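Local coordinates for Sodium/calcium exchanger regulatory protein 1 (Loligo pealei, PDB 3PP6) that binds and may transport fatty acids such as palmitoleate and, when phosphorylated, stimulates the Na(+)/Ca(2+) exchanger of squid optic nerve, at residues 7-12 and 37-42; 64-69 and 84-89; 91-96 and 103-108; 109-114 and 124-129. The protein carries 1 engineered substitution. All coordinates share one frame; numbering follows the deposited sequence.

Interaction 1 (7-12 and 37-42); sequences KWILES and TPTQEI. With PAM (palmitoleic acid), chain D.
Trp-8 and Gln-40 form a hydrogen-bonded antiparallel pair in the beta-barrel of this fatty-acid binding protein. Their backbones exchange two bonds: Trp-8 N gives to Gln-40 O at 2.9 Å, and Gln-40 N gives to Trp-8 O. A third bond, Leu-10 N to Pro-38 O at 3.0 Å, continues the contact to the residue just before strand 39-45. Both side chains of the pair lie on the face that lines the barrel interior. The Gln-40 carbonyl oxygen sits at the edge of the Trp-8 indole, near its plane, 3.6 Å from CD1, while NE1 of Trp-8 bonds to Leu-4 O. CD1 of Trp-8 also meets CD1 of Ile-42. Leu-10 and Pro-38 run side by side, with CD2 of Leu-10 against CD of Pro-38. On the other face, the extended Lys-7 chain crosses Thr-39, and a water joins Thr-39 OG1 to Lys-7 NZ, weakly on the lysine side. Gln-40 CG lies anti to the carbonyl carbon (chi1 -79°), and the extended chain carries the amide into the pocket. Its OE1 takes a bond from Arg-105 NE. That leaves Gln-40 NE2 facing the carboxylate, in a weak, bent bond (120°) to O2 of palmitoleic acid, 2.9 Å away.

Interaction 2 (64-69 and 84-89); sequences FTIGQE and CKIDGN
The backbones of 64-67 and 84-86 run about 60° apart and share one direct hydrogen bond, from Gly-67 N to Cys-84 O at 2.7 Å. Gly-67 sits inside a type II beta turn from Thr-65 to Gln-68. Its positive phi of 96° would press a side chain against the preceding carbonyl, which suits glycine. The turn is closed by Gln-68 N to Thr-65 O. A water donates to Thr-65 O and Gln-68 O and accepts from Cys-84 N, 2.7 Å from the water oxygen to that nitrogen. Both backbone polar groups of Cys-84 are thus tied to the turn. Cys-84 SG lies anti to the carbonyl carbon (chi1 -66°), which lays it on the Phe-64 ring in a sulfur-aromatic contact. SG of Cys-84 is 3.6 Å from the ring centroid of Phe-64 and 16° off the normal, so it is over the face. CB of Cys-84 reaches the rim at Phe-64 CE1, 3.5 Å away. Ile-66 crosses Ile-86 at about a right angle, its CD1 4.0 Å from Ile-86 CG1. The turn follows strand 59-65 and meets strand 79-87 beside the gap between the outermost strands, 59-65 and 70-73, a gap characteristic of fatty-acid binding protein barrels. Phe-64 also meets the rings of Trp-49, on strand 48-54, and Phe-70, on strand 70-73. Cys-84 packs against Met-91 and Gln-93 of neighbouring strand 90-96.

Interaction 3 (91-96 and 103-108); sequences MIQDQK and LSREVK
Strands 90-96 and 101-108 form a beta hairpin, and Met-91 to Gln-93 pair with Arg-105 to Leu-103 in antiparallel register. Two hydrogen-bonded pairs hold the backbones: Met-91 with Arg-105, and Gln-93 with Leu-103, where Leu-103 N to Gln-93 O is 2.9 Å and nearly straight at 173°. Side chains of both pairs face the barrel interior. Arg-105 NH1 donates to Gln-93 OE1 at 2.9 Å. Gln-93 OE1 lies at the guanidinium edge, in its plane, and the amide is nearly coplanar with it (13°). Arg-105 is extended from CG to NE, which carries the group across to Gln-93. One water bridges Gln-93 OE1 and Arg-105 NH2. Another accepts from Arg-105 NH1 and donates to both Met-91 O and Leu-103 O. The buried guanidinium is thus well supplied with acceptors, and Arg-105 NE adds a bond to Gln-40 OE1. Leu-103 CD2 lies 3.9 Å from Gln-95 NE2, whose hydrogen bond goes to Glu-72. On the opposite face, Ile-92 CD1 presses tightly on Ser-104 CB at 3.4 Å. A buried arginine held by glutamines and ordered water near the ligand carboxylate is in keeping with the polar, water-containing interior of fatty-acid binding protein barrels.

Interaction 4 (109-114 and 124-129); sequences DGKMHM and TRIFKR. Engineered in segment 124-129: Phe-127 (natural residue Tyr). With PAM (palmitoleic acid), chain D.
O1 of the palmitoleic acid carboxylate is gripped by two donors of Arg-125, NH2 at 3.0 Å and NE at 3.2 Å. It lies in the guanidinium plane, at the edge. A bend at chi3 of Arg-125 (79°) turns the guanidinium toward the acid. Its NH1 bonds to Ser-13 OG, and Phe-16 makes a cation-pi contact with it; these contacts probably limit its movement. Arg-125 is an established palmitoleate-binding residue. Position 127 is another, but here it is an engineered Phe in place of the natural Tyr. CZ of Phe-127 lies 3.7 Å from O2 of palmitoleic acid. Arg-125 and Phe-127 are held by hydrogen-bonded antiparallel pairs with Met-114 and Met-112. Arg-125 N to Met-114 O is 2.7 Å. Met-112 bends its methyl over one face of the Phe-127 ring, in a CH-pi contact with CE 4.1 Å from the centroid. Met-114 stays extended and brings its CE to C2 of palmitoleic acid, 3.8 Å away. On the other face of the sheet, Ile-126 CG1 sits over the centre of the His-113 ring, 4.0 Å from its centroid. Strands 111-118 and 121-129 make a hairpin between strands 101-108 and 6-13. Lys-111 forms a salt bridge to Glu-11 of strand 6-13, where Glu-11 and Ser-12 form a classic beta bulge opposite Ile-126.

Overall arrangement
The four contacts come in series along the chain and all belong to one antiparallel sheet, which closes into the lipid-binding barrel. Interactions 1 and 4 have centres about 8 Å apart, lie on neighbouring strands, 6-13 and 121-129, and both touch the palmitoleic acid. Interaction 3 adjoins interaction 4 in the sheet, where strands 101-108 and 111-118 are neighbours. Gln-40 and Arg-105 link it to interaction 1 across the interior. Interaction 2 adjoins interaction 3, centres about 9 Å apart, but its centre is about 20 Å from that of interaction 1. Interactions 1 and 4 meet the carboxylate directly, interaction 3 stands behind them through Arg-105, and interaction 2 lies away from it beside the gap between the outermost strands.

Interaction 1 (7-12 and 37-42)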
# COMPACT_ATOMS: atom_id res chain seq x y z
N LYS A 7 13.95 0.09 -0.10
CA LYS A 7 13.28 -0.10 -1.38
C LYS A 7 12.92 -1.57 -1.57
O LYS A 7 13.69 -2.48 -1.22
CB LYS A 7 14.16 0.41 -2.52
CG LYS A 7 13.50 0.34 -3.87
CD LYS A 7 14.06 1.38 -4.83
CE LYS A 7 13.46 1.19 -6.22
NZ LYS A 7 14.07 2.09 -7.23
N TRP A 8 11.74 -1.78 -2.15
CA TRP A 8 11.14 -3.10 -2.22
C TRP A 8 10.56 -3.29 -3.62
O TRP A 8 10.15 -2.32 -4.26
CB TRP A 8 10.00 -3.19 -1.20
CG TRP A 8 10.38 -2.91 0.23
CD1 TRP A 8 10.30 -1.71 0.90
CD2 TRP A 8 10.86 -3.86 1.18
NE1 TRP A 8 10.72 -1.87 2.20
CE2 TRP A 8 11.06 -3.18 2.40
CE3 TRP A 8 11.13 -5.24 1.12
CZ2 TRP A 8 11.52 -3.83 3.54
CZ3 TRP A 8 11.60 -5.87 2.25
CH2 TRP A 8 11.79 -5.16 3.45
N ILE A 9 10.51 -4.54 -4.09
CA ILE A 9 9.95 -4.83 -5.40
C ILE A 9 9.02 -6.04 -5.27
O ILE A 9 9.24 -6.93 -4.45
CB ILE A 9 11.07 -5.07 -6.45
CG1 ILE A 9 10.47 -5.25 -7.85
CG2 ILE A 9 11.92 -6.30 -6.05
CD1 ILE A 9 11.52 -5.39 -8.94
N LEU A 10 7.94 -6.04 -6.04
CA LEU A 10 6.93 -7.07 -5.89
C LEU A 10 7.52 -8.44 -6.20
O LEU A 10 8.22 -8.59 -7.19
CB LEU A 10 5.75 -6.80 -6.83
CG LEU A 10 4.59 -7.79 -6.71
CD1 LEU A 10 3.83 -7.61 -5.38
CD2 LEU A 10 3.64 -7.65 -7.89
N GLU A 11 7.24 -9.41 -5.34
CA GLU A 11 7.73 -10.77 -5.56
C GLU A 11 6.57 -11.73 -5.78
O GLU A 11 6.65 -12.64 -6.61
CB GLU A 11 8.58 -11.22 -4.37
CG GLU A 11 8.94 -12.71 -4.39
CD GLU A 11 9.86 -13.10 -3.25
OE1 GLU A 11 9.35 -13.44 -2.16
OE2 GLU A 11 11.09 -13.05 -3.44
N SER A 12 5.50 -11.54 -5.02
CA SER A 12 4.31 -12.38 -5.20
C SER A 12 3.04 -11.67 -4.81
O SER A 12 3.03 -10.77 -3.96
CB SER A 12 4.42 -13.70 -4.41
OG SER A 12 4.38 -13.45 -3.02
N THR A 37 4.78 -4.73 -12.08
CA THR A 37 5.67 -5.23 -11.04
C THR A 37 6.26 -4.03 -10.30
O THR A 37 7.42 -3.63 -10.52
CB THR A 37 6.77 -6.12 -11.65
OG1 THR A 37 6.15 -7.17 -12.42
CG2 THR A 37 7.64 -6.76 -10.57
N PRO A 38 5.46 -3.44 -9.39
CA PRO A 38 5.87 -2.17 -8.77
C PRO A 38 6.97 -2.26 -7.72
O PRO A 38 7.19 -3.29 -7.09
CB PRO A 38 4.58 -1.67 -8.10
CG PRO A 38 3.71 -2.91 -7.92
CD PRO A 38 4.08 -3.83 -9.05
N THR A 39 7.64 -1.13 -7.54
CA THR A 39 8.52 -0.92 -6.39
C THR A 39 7.86 -0.03 -5.35
O THR A 39 7.04 0.84 -5.70
CB THR A 39 9.84 -0.25 -6.83
OG1 THR A 39 9.55 0.96 -7.54
CG2 THR A 39 10.65 -1.19 -7.73
N GLN A 40 8.22 -0.23 -4.08
CA GLN A 40 7.87 0.71 -3.02
C GLN A 40 9.13 1.26 -2.37
O GLN A 40 10.01 0.50 -1.95
CB GLN A 40 7.01 0.05 -1.95
CG GLN A 40 5.55 -0.09 -2.32
CD GLN A 40 4.70 -0.57 -1.16
OE1 GLN A 40 4.81 -0.06 -0.04
NE2 GLN A 40 3.86 -1.58 -1.41
N GLU A 41 9.24 2.58 -2.28
CA GLU A 41 10.38 3.13 -1.54
C GLU A 41 9.89 3.86 -0.31
O GLU A 41 9.11 4.82 -0.40
CB GLU A 41 11.27 4.03 -2.39
CG GLU A 41 12.55 4.41 -1.64
CD GLU A 41 13.59 5.03 -2.55
OE1 GLU A 41 13.19 5.65 -3.56
OE2 GLU A 41 14.80 4.91 -2.25
N ILE A 42 10.35 3.39 0.84
CA ILE A 42 9.81 3.84 2.10
C ILE A 42 10.87 4.55 2.93
O ILE A 42 11.92 3.98 3.21
CB ILE A 42 9.26 2.65 2.89
CG1 ILE A 42 8.13 1.98 2.08
CG2 ILE A 42 8.77 3.10 4.25
CD1 ILE A 42 7.48 0.84 2.78
C1 PAM D . 1.13 -1.80 -4.24
O1 PAM D . 1.15 -2.57 -5.21
O2 PAM D . 2.17 -1.36 -3.70
C2 PAM D . -0.21 -1.38 -3.68
C3 PAM D . -1.12 -0.87 -4.79
C4 PAM D . -2.37 -0.24 -4.17
C5 PAM D . -3.10 0.69 -5.12
C6 PAM D . -4.37 0.05 -5.67
C7 PAM D . -4.15 -0.31 -7.13
C8 PAM D . -5.04 0.51 -8.05
C9 PAM D . -4.66 0.17 -9.48
C10 PAM D . -3.91 0.98 -10.24
C11 PAM D . -3.39 2.30 -9.71
C12 PAM D . -2.21 2.78 -10.56
C13 PAM D . -1.05 1.80 -10.48
C14 PAM D . 0.26 2.49 -10.11
C15 PAM D . 0.08 3.40 -8.89
C16 PAM D . -0.11 2.61 -7.61
O HOH W 1 11.47 2.33 -9.21

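Interaction 2 (64-69 and 84-89)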
# COMPACT_ATOMS: atom_id res chain seq x y z
N PHE A 64 3.26 11.37 5.32
CA PHE A 64 2.34 11.45 6.44
C PHE A 64 3.06 11.35 7.77
O PHE A 64 4.23 10.97 7.84
CB PHE A 64 1.27 10.34 6.35
CG PHE A 64 1.84 8.95 6.21
CD1 PHE A 64 2.15 8.19 7.35
CD2 PHE A 64 2.02 8.37 4.96
CE1 PHE A 64 2.65 6.90 7.23
CE2 PHE A 64 2.54 7.08 4.84
CZ PHE A 64 2.85 6.34 5.97
N THR A 65 2.33 11.71 8.82
CA THR A 65 2.82 11.57 10.18
C THR A 65 1.96 10.54 10.86
O THR A 65 0.74 10.60 10.78
CB THR A 65 2.72 12.90 10.94
OG1 THR A 65 3.51 13.89 10.26
CG2 THR A 65 3.22 12.76 12.36
N ILE A 66 2.60 9.58 11.53
CA ILE A 66 1.88 8.53 12.23
C ILE A 66 0.85 9.14 13.15
O ILE A 66 1.17 10.03 13.95
CB ILE A 66 2.85 7.60 13.01
CG1 ILE A 66 3.73 6.81 12.04
CG2 ILE A 66 2.09 6.62 13.90
CD1 ILE A 66 2.96 5.78 11.22
N GLY A 67 -0.40 8.71 13.00
CA GLY A 67 -1.47 9.09 13.90
C GLY A 67 -2.30 10.27 13.43
O GLY A 67 -3.34 10.57 14.01
N GLN A 68 -1.86 10.92 12.36
CA GLN A 68 -2.52 12.12 11.87
C GLN A 68 -3.17 11.94 10.50
O GLN A 68 -2.48 11.82 9.48
CB GLN A 68 -1.51 13.28 11.83
CG GLN A 68 -1.84 14.41 10.88
CD GLN A 68 -0.70 15.40 10.77
OE1 GLN A 68 -0.13 15.83 11.78
NE2 GLN A 68 -0.33 15.75 9.54
N GLU A 69 -4.49 11.94 10.48
CA GLU A 69 -5.26 11.79 9.25
C GLU A 69 -4.86 12.77 8.13
O GLU A 69 -4.59 13.95 8.38
CB GLU A 69 -6.75 11.94 9.57
CG GLU A 69 -7.67 11.73 8.39
CD GLU A 69 -9.13 11.73 8.80
OE1 GLU A 69 -9.70 12.83 8.97
OE2 GLU A 69 -9.70 10.63 8.96
N CYS A 84 -2.48 6.59 9.51
CA CYS A 84 -1.50 5.52 9.63
C CYS A 84 -1.10 5.34 11.09
O CYS A 84 -0.89 6.32 11.81
CB CYS A 84 -0.29 5.88 8.79
SG CYS A 84 -0.70 5.89 7.01
N LYS A 85 -1.03 4.08 11.53
CA LYS A 85 -0.67 3.75 12.92
C LYS A 85 0.40 2.67 12.95
O LYS A 85 0.62 1.97 11.95
CB LYS A 85 -1.89 3.21 13.66
CG LYS A 85 -3.17 3.96 13.41
CD LYS A 85 -3.54 4.83 14.60
CE LYS A 85 -4.89 5.48 14.40
NZ LYS A 85 -5.55 5.75 15.70
N ILE A 86 1.04 2.50 14.10
CA ILE A 86 1.97 1.39 14.26
C ILE A 86 1.47 0.38 15.29
O ILE A 86 1.20 0.74 16.44
CB ILE A 86 3.37 1.86 14.62
CG1 ILE A 86 3.96 2.64 13.44
CG2 ILE A 86 4.25 0.68 14.97
CD1 ILE A 86 5.13 3.47 13.81
N ASP A 87 1.35 -0.87 14.87
CA ASP A 87 1.02 -1.95 15.78
C ASP A 87 2.17 -2.96 15.79
O ASP A 87 2.19 -3.90 15.00
CB ASP A 87 -0.29 -2.62 15.38
CG ASP A 87 -0.91 -3.41 16.53
OD1 ASP A 87 -0.24 -3.58 17.58
OD2 ASP A 87 -2.07 -3.87 16.40
N GLY A 88 3.13 -2.74 16.68
CA GLY A 88 4.26 -3.63 16.80
C GLY A 88 5.20 -3.51 15.62
O GLY A 88 5.81 -2.46 15.41
N ASN A 89 5.30 -4.57 14.83
CA ASN A 89 6.20 -4.56 13.67
C ASN A 89 5.53 -4.02 12.41
O ASN A 89 6.20 -3.73 11.42
CB ASN A 89 6.79 -5.95 13.42
CG ASN A 89 7.87 -6.32 14.42
OD1 ASN A 89 8.38 -5.45 15.15
ND2 ASN A 89 8.22 -7.60 14.47
O HOH W 2 -1.40 9.11 9.32

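Interaction 3 (91-96 and 103-108)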
# COMPACT_ATOMS: atom_id res chain seq x y z
N MET A 91 3.02 -1.40 10.15
CA MET A 91 2.43 -0.07 10.01
C MET A 91 1.12 -0.25 9.26
O MET A 91 1.11 -0.80 8.15
CB MET A 91 3.37 0.87 9.27
CG MET A 91 2.84 2.29 9.17
SD MET A 91 2.05 2.56 7.58
CE MET A 91 0.44 2.83 8.03
N ILE A 92 0.02 0.19 9.87
CA ILE A 92 -1.33 -0.05 9.34
C ILE A 92 -1.98 1.20 8.78
O ILE A 92 -2.08 2.22 9.48
CB ILE A 92 -2.27 -0.54 10.43
CG1 ILE A 92 -1.68 -1.74 11.14
CG2 ILE A 92 -3.65 -0.88 9.82
CD1 ILE A 92 -1.95 -3.02 10.46
N GLN A 93 -2.41 1.13 7.53
CA GLN A 93 -2.92 2.30 6.81
C GLN A 93 -4.43 2.16 6.72
O GLN A 93 -4.96 1.36 5.94
CB GLN A 93 -2.27 2.37 5.43
CG GLN A 93 -2.31 3.71 4.76
CD GLN A 93 -1.74 3.68 3.35
OE1 GLN A 93 -0.86 2.87 3.04
NE2 GLN A 93 -2.25 4.56 2.49
N ASP A 94 -5.12 2.93 7.55
CA ASP A 94 -6.56 2.85 7.65
C ASP A 94 -7.17 3.88 6.71
O ASP A 94 -7.08 5.09 6.97
CB ASP A 94 -6.98 3.11 9.09
CG ASP A 94 -8.22 2.38 9.48
OD1 ASP A 94 -9.23 2.46 8.74
OD2 ASP A 94 -8.19 1.71 10.54
N GLN A 95 -7.76 3.41 5.62
CA GLN A 95 -8.28 4.27 4.57
C GLN A 95 -9.80 4.33 4.65
O GLN A 95 -10.48 3.32 4.50
CB GLN A 95 -7.86 3.76 3.18
CG GLN A 95 -6.37 3.88 2.87
CD GLN A 95 -5.98 3.36 1.48
OE1 GLN A 95 -6.63 2.46 0.93
NE2 GLN A 95 -4.94 3.93 0.91
N LYS A 96 -10.33 5.52 4.89
CA LYS A 96 -11.77 5.71 4.95
C LYS A 96 -12.26 6.23 3.62
O LYS A 96 -11.73 7.22 3.11
CB LYS A 96 -12.14 6.74 6.02
CG LYS A 96 -11.75 6.35 7.43
CD LYS A 96 -12.45 5.08 7.86
CE LYS A 96 -12.29 4.86 9.36
NZ LYS A 96 -12.94 5.95 10.13
N LEU A 103 -4.74 -1.29 4.79
CA LEU A 103 -3.50 -1.79 4.21
C LEU A 103 -2.45 -1.87 5.29
O LEU A 103 -2.15 -0.88 5.94
CB LEU A 103 -3.00 -0.85 3.11
CG LEU A 103 -3.55 -0.87 1.68
CD1 LEU A 103 -5.03 -1.16 1.63
CD2 LEU A 103 -3.24 0.46 0.98
N SER A 104 -1.86 -3.05 5.48
CA SER A 104 -0.83 -3.24 6.48
C SER A 104 0.45 -3.64 5.78
O SER A 104 0.42 -4.35 4.78
CB SER A 104 -1.21 -4.34 7.45
OG SER A 104 -1.44 -5.56 6.76
N ARG A 105 1.57 -3.17 6.32
CA ARG A 105 2.88 -3.55 5.85
C ARG A 105 3.66 -4.04 7.08
O ARG A 105 3.64 -3.40 8.13
CB ARG A 105 3.58 -2.36 5.17
CG ARG A 105 2.94 -1.87 3.84
CD ARG A 105 3.71 -0.62 3.34
NE ARG A 105 3.27 -0.08 2.06
CZ ARG A 105 2.19 0.69 1.89
NH1 ARG A 105 1.39 0.97 2.91
NH2 ARG A 105 1.92 1.15 0.67
N GLU A 106 4.31 -5.20 6.96
CA GLU A 106 5.09 -5.76 8.07
C GLU A 106 6.25 -6.56 7.50
O GLU A 106 6.05 -7.36 6.60
CB GLU A 106 4.22 -6.66 8.95
CG GLU A 106 4.98 -7.29 10.12
CD GLU A 106 4.11 -8.13 11.05
OE1 GLU A 106 4.64 -8.65 12.05
OE2 GLU A 106 2.89 -8.26 10.78
N VAL A 107 7.47 -6.36 8.01
CA VAL A 107 8.57 -7.19 7.53
C VAL A 107 8.53 -8.56 8.24
O VAL A 107 8.52 -8.64 9.47
CB VAL A 107 9.97 -6.52 7.64
CG1 VAL A 107 11.04 -7.45 7.09
CG2 VAL A 107 10.01 -5.22 6.85
N LYS A 108 8.47 -9.62 7.44
CA LYS A 108 8.58 -10.99 7.94
C LYS A 108 9.67 -11.71 7.17
O LYS A 108 9.58 -11.82 5.95
CB LYS A 108 7.26 -11.75 7.75
CG LYS A 108 6.04 -11.16 8.44
CD LYS A 108 4.95 -12.23 8.60
CE LYS A 108 3.58 -11.61 8.87
NZ LYS A 108 2.67 -12.55 9.60
O HOH W 3 0.65 -0.05 5.54
O HOH W 4 -0.22 2.64 0.17

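Interaction 4 (109-114 and 124-129)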
# COMPACT_ATOMS: atom_id res chain seq x y z
N ASP A 109 10.68 -12.21 7.88
CA ASP A 109 11.74 -13.00 7.25
C ASP A 109 12.42 -12.22 6.13
O ASP A 109 12.69 -12.76 5.06
CB ASP A 109 11.16 -14.33 6.73
CG ASP A 109 12.22 -15.38 6.47
OD1 ASP A 109 13.33 -15.28 7.03
OD2 ASP A 109 11.94 -16.33 5.70
N GLY A 110 12.66 -10.93 6.38
CA GLY A 110 13.34 -10.07 5.43
C GLY A 110 12.52 -9.65 4.23
O GLY A 110 13.05 -9.00 3.33
N LYS A 111 11.24 -10.02 4.19
CA LYS A 111 10.36 -9.64 3.07
C LYS A 111 9.27 -8.72 3.60
O LYS A 111 8.75 -8.96 4.69
CB LYS A 111 9.70 -10.87 2.44
CG LYS A 111 10.67 -11.99 2.00
CD LYS A 111 11.10 -11.84 0.55
CE LYS A 111 11.95 -13.03 0.09
NZ LYS A 111 11.21 -14.32 0.22
N MET A 112 8.89 -7.70 2.83
CA MET A 112 7.74 -6.91 3.26
C MET A 112 6.44 -7.55 2.81
O MET A 112 6.21 -7.73 1.60
CB MET A 112 7.80 -5.47 2.75
CG MET A 112 6.58 -4.66 3.19
SD MET A 112 6.71 -2.93 2.63
CE MET A 112 6.56 -3.10 0.85
N HIS A 113 5.62 -7.91 3.79
CA HIS A 113 4.30 -8.47 3.54
C HIS A 113 3.28 -7.36 3.59
O HIS A 113 3.07 -6.73 4.62
CB HIS A 113 3.93 -9.46 4.63
CG HIS A 113 4.57 -10.79 4.46
ND1 HIS A 113 3.85 -11.96 4.42
CD2 HIS A 113 5.87 -11.14 4.29
CE1 HIS A 113 4.68 -12.98 4.25
NE2 HIS A 113 5.91 -12.51 4.17
N MET A 114 2.65 -7.10 2.45
CA MET A 114 1.58 -6.13 2.39
C MET A 114 0.23 -6.84 2.23
O MET A 114 0.03 -7.67 1.34
CB MET A 114 1.80 -5.14 1.26
CG MET A 114 0.71 -4.09 1.17
SD MET A 114 1.01 -3.04 -0.24
CE MET A 114 -0.17 -1.72 0.09
N THR A 124 -2.81 -10.45 -0.54
CA THR A 124 -1.46 -10.47 0.01
C THR A 124 -0.42 -10.24 -1.07
O THR A 124 -0.33 -11.00 -2.05
CB THR A 124 -1.14 -11.81 0.69
OG1 THR A 124 -2.09 -12.05 1.73
CG2 THR A 124 0.28 -11.80 1.26
N ARG A 125 0.36 -9.18 -0.91
CA ARG A 125 1.44 -8.87 -1.83
C ARG A 125 2.78 -8.83 -1.10
O ARG A 125 2.98 -8.02 -0.19
CB ARG A 125 1.15 -7.56 -2.58
CG ARG A 125 0.13 -7.79 -3.69
CD ARG A 125 -0.60 -6.54 -4.10
NE ARG A 125 0.17 -5.66 -4.98
CZ ARG A 125 0.42 -5.91 -6.27
NH1 ARG A 125 0.04 -7.05 -6.84
NH2 ARG A 125 1.09 -5.01 -6.98
N ILE A 126 3.68 -9.73 -1.48
CA ILE A 126 4.97 -9.86 -0.80
C ILE A 126 6.06 -9.24 -1.64
O ILE A 126 6.17 -9.53 -2.83
CB ILE A 126 5.33 -11.33 -0.49
CG1 ILE A 126 4.26 -11.95 0.42
CG2 ILE A 126 6.72 -11.42 0.15
CD1 ILE A 126 4.31 -13.47 0.51
N PHE A 127 6.87 -8.39 -1.01
CA PHE A 127 7.92 -7.64 -1.69
C PHE A 127 9.28 -8.04 -1.13
O PHE A 127 9.44 -8.23 0.09
CB PHE A 127 7.77 -6.14 -1.41
CG PHE A 127 6.58 -5.51 -2.07
CD1 PHE A 127 5.30 -5.73 -1.58
CD2 PHE A 127 6.74 -4.70 -3.18
CE1 PHE A 127 4.19 -5.14 -2.18
CE2 PHE A 127 5.64 -4.11 -3.79
CZ PHE A 127 4.37 -4.33 -3.30
N LYS A 128 10.25 -8.14 -2.02
CA LYS A 128 11.62 -8.37 -1.58
C LYS A 128 12.46 -7.11 -1.64
O LYS A 128 12.27 -6.25 -2.52
CB LYS A 128 12.26 -9.49 -2.39
CG LYS A 128 12.72 -9.12 -3.79
CD LYS A 128 13.81 -10.10 -4.21
CE LYS A 128 14.31 -9.88 -5.62
NZ LYS A 128 14.69 -8.47 -5.93
N ARG A 129 13.39 -7.00 -0.71
CA ARG A 129 14.26 -5.84 -0.64
C ARG A 129 15.10 -5.70 -1.93
O ARG A 129 15.63 -6.68 -2.45
CB ARG A 129 15.16 -5.92 0.60
CG ARG A 129 15.57 -4.57 1.16
CD ARG A 129 16.42 -4.70 2.42
NE ARG A 129 15.63 -4.92 3.63
CZ ARG A 129 14.96 -3.96 4.25
NH1 ARG A 129 14.98 -2.73 3.76
NH2 ARG A 129 14.26 -4.22 5.35
C1 PAM D . 1.13 -1.80 -4.24
O1 PAM D . 1.15 -2.57 -5.21
O2 PAM D . 2.17 -1.36 -3.70
C2 PAM D . -0.21 -1.38 -3.68
C3 PAM D . -1.12 -0.87 -4.79
C4 PAM D . -2.37 -0.24 -4.17
C5 PAM D . -3.10 0.69 -5.12
C6 PAM D . -4.37 0.05 -5.67
C7 PAM D . -4.15 -0.31 -7.13
C8 PAM D . -5.04 0.51 -8.05
C9 PAM D . -4.66 0.17 -9.48
C10 PAM D . -3.91 0.98 -10.24
C11 PAM D . -3.39 2.30 -9.71
C12 PAM D . -2.21 2.78 -10.56
C13 PAM D . -1.05 1.80 -10.48
C14 PAM D . 0.26 2.49 -10.11
C15 PAM D . 0.08 3.40 -8.89
C16 PAM D . -0.11 2.61 -7.61
O HOH W 5 15.28 -7.56 4.43